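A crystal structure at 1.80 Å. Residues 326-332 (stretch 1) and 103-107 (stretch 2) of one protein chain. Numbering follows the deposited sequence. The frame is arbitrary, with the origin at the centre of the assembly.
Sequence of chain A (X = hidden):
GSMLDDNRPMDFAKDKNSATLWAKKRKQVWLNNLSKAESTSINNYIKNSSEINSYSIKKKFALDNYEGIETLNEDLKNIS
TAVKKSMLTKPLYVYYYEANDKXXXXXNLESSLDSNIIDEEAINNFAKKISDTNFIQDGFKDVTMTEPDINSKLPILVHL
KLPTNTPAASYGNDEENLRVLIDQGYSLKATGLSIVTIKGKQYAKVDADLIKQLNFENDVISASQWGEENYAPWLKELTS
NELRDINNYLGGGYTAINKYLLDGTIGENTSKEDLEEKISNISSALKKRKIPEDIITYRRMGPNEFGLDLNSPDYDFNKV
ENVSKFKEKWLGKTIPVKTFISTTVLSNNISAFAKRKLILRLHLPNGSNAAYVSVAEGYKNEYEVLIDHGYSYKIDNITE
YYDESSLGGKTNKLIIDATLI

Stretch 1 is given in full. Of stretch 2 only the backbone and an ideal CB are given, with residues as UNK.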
# COMPACT_ATOMS: atom_id res chain seq x y z
N PHE A 326 10.21 6.67 -15.01
CA PHE A 326 10.46 5.71 -13.95
C PHE A 326 9.40 4.62 -13.97
O PHE A 326 9.70 3.43 -13.78
CB PHE A 326 10.47 6.42 -12.59
CG PHE A 326 11.02 5.60 -11.48
CD1 PHE A 326 12.39 5.58 -11.21
CD2 PHE A 326 10.18 4.84 -10.68
CE1 PHE A 326 12.91 4.82 -10.18
CE2 PHE A 326 10.69 4.07 -9.64
CZ PHE A 326 12.06 4.07 -9.38
N LYS A 327 8.16 5.02 -14.20
CA LYS A 327 7.05 4.08 -14.26
C LYS A 327 7.22 3.15 -15.44
O LYS A 327 7.03 1.93 -15.32
CB LYS A 327 5.70 4.80 -14.32
CG LYS A 327 5.34 5.52 -13.03
CD LYS A 327 3.94 6.10 -13.12
CE LYS A 327 3.48 6.66 -11.78
NZ LYS A 327 2.00 6.74 -11.74
N GLU A 328 7.60 3.71 -16.59
CA GLU A 328 7.80 2.92 -17.79
C GLU A 328 8.95 1.92 -17.62
O GLU A 328 8.87 0.78 -18.09
CB GLU A 328 8.08 3.84 -18.98
CG GLU A 328 6.84 4.21 -19.79
CD GLU A 328 6.35 3.06 -20.65
OE1 GLU A 328 7.19 2.25 -21.12
OE2 GLU A 328 5.12 2.98 -20.87
N LYS A 329 10.00 2.33 -16.93
CA LYS A 329 11.17 1.48 -16.75
C LYS A 329 10.90 0.33 -15.78
O LYS A 329 11.36 -0.79 -16.02
CB LYS A 329 12.35 2.32 -16.27
CG LYS A 329 13.69 1.59 -16.19
CD LYS A 329 14.81 2.59 -15.99
CE LYS A 329 16.14 1.92 -15.68
NZ LYS A 329 16.59 1.00 -16.76
N TRP A 330 10.14 0.57 -14.72
CA TRP A 330 10.10 -0.38 -13.60
C TRP A 330 8.76 -1.08 -13.32
O TRP A 330 8.77 -2.15 -12.72
CB TRP A 330 10.55 0.32 -12.31
CG TRP A 330 11.98 0.82 -12.38
CD1 TRP A 330 12.39 2.13 -12.43
CD2 TRP A 330 13.17 0.02 -12.46
NE1 TRP A 330 13.76 2.19 -12.53
CE2 TRP A 330 14.26 0.91 -12.55
CE3 TRP A 330 13.41 -1.35 -12.48
CZ2 TRP A 330 15.58 0.46 -12.64
CZ3 TRP A 330 14.73 -1.79 -12.56
CH2 TRP A 330 15.79 -0.89 -12.63
N LEU A 331 7.63 -0.51 -13.73
CA LEU A 331 6.35 -1.18 -13.49
C LEU A 331 6.35 -2.61 -14.04
O LEU A 331 6.74 -2.84 -15.19
CB LEU A 331 5.18 -0.40 -14.11
CG LEU A 331 4.62 0.78 -13.30
CD1 LEU A 331 3.43 1.39 -14.03
CD2 LEU A 331 4.23 0.34 -11.91
N GLY A 332 5.92 -3.56 -13.23
CA GLY A 332 5.81 -4.94 -13.67
C GLY A 332 7.14 -5.67 -13.75
O GLY A 332 7.17 -6.85 -14.11
N UNK A 103 -3.62 -0.01 -11.11
CA UNK A 103 -3.22 -1.41 -11.15
C UNK A 103 -1.77 -1.51 -11.60
O UNK A 103 -1.27 -2.60 -11.86
CB UNK A 103 -4.13 -2.21 -12.08
N UNK A 104 -1.11 -0.36 -11.68
CA UNK A 104 0.27 -0.29 -12.10
C UNK A 104 0.44 -0.77 -13.53
O UNK A 104 1.48 -1.32 -13.89
CB UNK A 104 1.15 -1.11 -11.16
N UNK A 105 -0.58 -0.54 -14.35
CA UNK A 105 -0.59 -1.03 -15.72
C UNK A 105 -0.48 0.17 -16.66
O UNK A 105 -1.29 1.09 -16.58
CB UNK A 105 -1.85 -1.85 -16.01
N UNK A 106 0.53 0.17 -17.53
CA UNK A 106 0.74 1.34 -18.39
C UNK A 106 0.33 1.13 -19.86
O UNK A 106 0.34 2.08 -20.64
CB UNK A 106 2.22 1.74 -18.34
N UNK A 107 -0.05 -0.10 -20.21
CA UNK A 107 -0.48 -0.40 -21.57
C UNK A 107 -1.94 -0.00 -21.80
O UNK A 107 -2.78 -0.16 -20.91
CB UNK A 107 -0.29 -1.89 -21.86

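Stretch 1 is the last turn of a helix running through Trp 330, with Leu 331 the first residue to leave helical angles. The contact with stretch 2 is small, 219 Å² counted over both sides.

Position 103 lies beyond the reach of stretch 1. Nothing visible here selects a side chain, and many would do. The deposited residue is Phe 103, chi1 in the m well; its side chain makes no contact with stretch 1.

Position 104 is more restricted. Its phi/psi of 63/32 favours glycine, though asparagine or aspartate can also adopt such angles. The CA-to-CB direction is sideways to stretch 1, yet the ideal CB would sit 3.5 Å from Leu 331 CD2, which is tight. Both points argue for the smallest residue. It is Gly 104. Without a CB, the backbone lies against the leucine side chain, with Leu 331 CD1 3.3 Å from Gly 104 O. This is packing of a methyl group on a carbonyl, not a hydrogen bond.

Position 105 has extended angles, -111/123, and its CB points away from stretch 1. Beta-branched or aromatic residues suit such a backbone, but stretch 1 does not choose among them. The residue is Phe 105, chi1 t; its side chain makes no contact with stretch 1.

Position 106 faces stretch 1. Its CB points toward it, with the ideal CB 4.0 Å from Glu 328 OE2 and 4.5 Å from Leu 331 CD1. A carboxylate and a methyl group lie near; Glu 328 O and Leu 331 O are farther off, within reach through a water. A short polar side chain with a donor would suit; asparagine, serine or threonine are reasonable, and a longer basic residue could seek the acid. The residue is Asn 106, chi1 p at 38°. Asn 106 ND2 is 3.7 Å from both Leu 331 CD1 and Lys 327 O, and no direct hydrogen bond joins the stretches. A water makes the link instead. It donates to Glu 328 O at 2.7 Å and to Leu 331 O at 2.8 Å, and accepts a weak bond from Asn 106 ND2 at 3.4 Å.

Position 107 points sideways, with no atom of stretch 1 near its CB. The choice is open. It is Gln 107; its OE1 is hydrogen-bonded elsewhere in the structure.

Stretch 2 103-107: FGFNQ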
# COMPACT_ATOMS: atom_id res chain seq x y z
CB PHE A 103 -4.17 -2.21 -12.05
CG PHE A 103 -5.53 -2.42 -11.44
CD1 PHE A 103 -5.73 -3.45 -10.52
CD2 PHE A 103 -6.60 -1.59 -11.77
CE1 PHE A 103 -6.98 -3.64 -9.94
CE2 PHE A 103 -7.84 -1.77 -11.19
CZ PHE A 103 -8.03 -2.80 -10.28
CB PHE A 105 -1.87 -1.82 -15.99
CG PHE A 105 -1.84 -2.65 -17.24
CD1 PHE A 105 -0.97 -3.74 -17.35
CD2 PHE A 105 -2.71 -2.38 -18.30
CE1 PHE A 105 -0.96 -4.52 -18.52
CE2 PHE A 105 -2.70 -3.15 -19.44
CZ PHE A 105 -1.82 -4.22 -19.56
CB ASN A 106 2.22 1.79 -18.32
CG ASN A 106 3.20 0.63 -18.25
OD1 ASN A 106 2.97 -0.44 -18.82
ND2 ASN A 106 4.32 0.85 -17.55
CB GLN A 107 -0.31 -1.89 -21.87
CG GLN A 107 -0.71 -2.28 -23.30
CD GLN A 107 -0.27 -3.69 -23.67
OE1 GLN A 107 0.02 -4.50 -22.80
NE2 GLN A 107 -0.22 -3.97 -24.97
O HOH W 1 7.03 -1.13 -17.39
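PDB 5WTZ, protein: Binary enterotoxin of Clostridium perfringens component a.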